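PDB 3K69: putative transcription regulator from Lactobacillus plantarum, which probably binds DNA through a winged helix-turn-helix domain and, as a dimer, regulates transcription. Local coordinates for residues A[10-15]-A[82-87]. Residue numbers count along the deposited sequence, not the author numbering.
Sequences DFSVAV and LYDLTI. With DMS (dimethyl sulfoxide), chain C.
Two segments, helical 10-15 and 82-87, the C-terminal turn of helix 79-86 and the residue after it, cross obliquely, with axes 9.2 Å apart at closest approach and N-to-C directions at 126°. Phe11 and Thr86 have the nearest CA atoms, 5.4 Å apart. Leu82 (chi1 t, chi2 p) comes first; its two methyls part, CD1 toward Ala14 CB (4.1 Å) and CD2 toward Val15 CG2 (3.9 Å). Its CG also meets Phe11 CE1 at 4.1 Å. The next residue, Tyr83, turns its ring edge to the face of the Phe11 ring (centroids 5.1 Å apart, planes at 58°); both rings use chi1 t. Tyr83 OH donates a very short 2.4 Å hydrogen bond to O of a dimethyl sulfoxide, probably from the crystallisation liquor. Thr86 can face the other helix because its hydroxyl is satisfied locally: with chi1 p, OG1 donates to Leu82 O (3.1 Å) and lies 3.4 Å from Phe11 CA, near the Phe11 ring edge, while CG2 packs 3.8 Å from Ala14 CB. A water donates to Thr86 O (3.2 Å) and, weakly, to Asp10 OD2 (3.5 Å). Ile87 leaves helical geometry (phi/psi -129/78), yet its side chain, extended at chi2 t, brings CD1 to 3.8 Å from Phe11 CB. Phe11, broad and flat, fills the space among Leu82, Tyr83 and Ile87, and also packs on Phe124 of the second subunit. Such a buried helix pair, joining the first helix to the one after the two-stranded wing, is characteristic of a winged helix-turn-helix domain.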
loop_
_atom_site.group_PDB
_atom_site.type_symbol
_atom_site.label_atom_id
_atom_site.label_comp_id
_atom_site.label_asym_id
_atom_site.label_seq_id
_atom_site.Cartn_x
_atom_site.Cartn_y
_atom_site.Cartn_z
ATOM N N ASP A 10 -0.080 1.321 -13.236
ATOM C CA ASP A 10 -0.986 2.196 -13.957
ATOM C C ASP A 10 -0.822 3.651 -13.551
ATOM O O ASP A 10 -1.029 4.507 -14.382
ATOM C CB ASP A 10 -2.448 1.787 -13.745
ATOM C CG ASP A 10 -2.828 0.519 -14.535
ATOM O OD1 ASP A 10 -2.036 0.096 -15.398
ATOM O OD2 ASP A 10 -3.909 -0.047 -14.306
ATOM N N PHE A 11 -0.585 3.924 -12.260
ATOM C CA PHE A 11 -0.394 5.294 -11.821
ATOM C C PHE A 11 0.786 5.943 -12.575
ATOM O O PHE A 11 0.658 7.044 -13.150
ATOM C CB PHE A 11 -0.180 5.375 -10.308
ATOM C CG PHE A 11 0.063 6.807 -9.791
ATOM C CD1 PHE A 11 -0.958 7.745 -9.811
ATOM C CD2 PHE A 11 1.268 7.173 -9.254
ATOM C CE1 PHE A 11 -0.750 9.032 -9.354
ATOM C CE2 PHE A 11 1.465 8.448 -8.751
ATOM C CZ PHE A 11 0.445 9.379 -8.813
ATOM N N SER A 12 1.928 5.269 -12.574
ATOM C CA SER A 12 3.101 5.767 -13.310
ATOM C C SER A 12 2.847 5.910 -14.800
ATOM O O SER A 12 3.280 6.865 -15.413
ATOM C CB SER A 12 4.309 4.856 -13.068
ATOM O OG SER A 12 5.487 5.330 -13.743
ATOM N N VAL A 13 2.142 4.959 -15.398
ATOM C CA VAL A 13 1.774 5.062 -16.814
ATOM C C VAL A 13 0.997 6.353 -17.063
ATOM O O VAL A 13 1.278 7.042 -18.025
ATOM C CB VAL A 13 0.980 3.848 -17.297
ATOM C CG1 VAL A 13 0.445 4.073 -18.744
ATOM C CG2 VAL A 13 1.871 2.615 -17.228
ATOM N N ALA A 14 0.049 6.685 -16.172
ATOM C CA ALA A 14 -0.734 7.908 -16.307
ATOM C C ALA A 14 0.102 9.166 -16.081
ATOM O O ALA A 14 0.045 10.067 -16.875
ATOM C CB ALA A 14 -1.913 7.900 -15.411
ATOM N N VAL A 15 0.879 9.201 -15.015
ATOM C CA VAL A 15 1.773 10.291 -14.767
ATOM C C VAL A 15 2.717 10.539 -15.925
ATOM O O VAL A 15 2.812 11.661 -16.430
ATOM C CB VAL A 15 2.588 10.074 -13.454
ATOM C CG1 VAL A 15 3.642 11.111 -13.311
ATOM C CG2 VAL A 15 1.669 10.071 -12.186
ATOM N N LEU A 82 -5.937 11.573 -9.386
ATOM C CA LEU A 82 -5.310 10.685 -10.379
ATOM C C LEU A 82 -4.983 9.291 -9.814
ATOM O O LEU A 82 -5.291 8.259 -10.447
ATOM C CB LEU A 82 -4.049 11.354 -10.948
ATOM C CG LEU A 82 -3.372 10.591 -12.089
ATOM C CD1 LEU A 82 -4.370 10.390 -13.246
ATOM C CD2 LEU A 82 -2.034 11.336 -12.531
ATOM N N TYR A 83 -4.391 9.267 -8.611
ATOM C CA TYR A 83 -4.031 8.016 -7.912
ATOM C C TYR A 83 -5.296 7.153 -7.702
ATOM O O TYR A 83 -5.291 5.959 -7.975
ATOM C CB TYR A 83 -3.318 8.293 -6.551
ATOM C CG TYR A 83 -2.753 7.032 -5.940
ATOM C CD1 TYR A 83 -3.560 6.175 -5.175
ATOM C CD2 TYR A 83 -1.440 6.650 -6.193
ATOM C CE1 TYR A 83 -3.065 4.979 -4.679
ATOM C CE2 TYR A 83 -0.917 5.429 -5.684
ATOM C CZ TYR A 83 -1.746 4.598 -4.940
ATOM O OH TYR A 83 -1.267 3.401 -4.422
ATOM N N ASP A 84 -6.361 7.788 -7.211
ATOM C CA ASP A 84 -7.585 7.099 -6.895
ATOM C C ASP A 84 -8.232 6.535 -8.155
ATOM O O ASP A 84 -8.786 5.422 -8.130
ATOM C CB ASP A 84 -8.564 7.991 -6.117
ATOM C CG ASP A 84 -8.043 8.428 -4.739
ATOM O OD1 ASP A 84 -7.071 7.843 -4.164
ATOM O OD2 ASP A 84 -8.619 9.418 -4.238
ATOM N N LEU A 85 -8.130 7.268 -9.270
ATOM C CA LEU A 85 -8.646 6.773 -10.543
ATOM C C LEU A 85 -7.851 5.587 -11.071
ATOM O O LEU A 85 -8.422 4.588 -11.476
ATOM C CB LEU A 85 -8.711 7.903 -11.587
ATOM C CG LEU A 85 -9.243 7.594 -13.002
ATOM C CD1 LEU A 85 -10.726 7.129 -12.981
ATOM C CD2 LEU A 85 -9.001 8.833 -13.896
ATOM N N THR A 86 -6.541 5.680 -11.064
ATOM C CA THR A 86 -5.707 4.658 -11.663
ATOM C C THR A 86 -5.514 3.445 -10.760
ATOM O O THR A 86 -5.255 2.366 -11.256
ATOM C CB THR A 86 -4.337 5.240 -12.090
ATOM O OG1 THR A 86 -3.636 5.731 -10.953
ATOM C CG2 THR A 86 -4.524 6.377 -13.121
ATOM N N ILE A 87 -5.610 3.633 -9.440
ATOM C CA ILE A 87 -5.453 2.540 -8.472
ATOM C C ILE A 87 -6.669 2.599 -7.542
ATOM O O ILE A 87 -6.574 3.113 -6.459
ATOM C CB ILE A 87 -4.086 2.612 -7.709
ATOM C CG1 ILE A 87 -2.925 2.575 -8.706
ATOM C CG2 ILE A 87 -3.915 1.419 -6.722
ATOM C CD1 ILE A 87 -1.602 2.674 -8.085
HETATM S S DMS C . 2.161 2.957 -5.572
HETATM O O DMS C . 0.775 2.192 -4.738
HETATM C C1 DMS C . 3.753 2.472 -4.882
HETATM C C2 DMS C . 2.327 2.191 -7.219
HETATM O O HOH W 1 -6.983 1.471 -13.804
#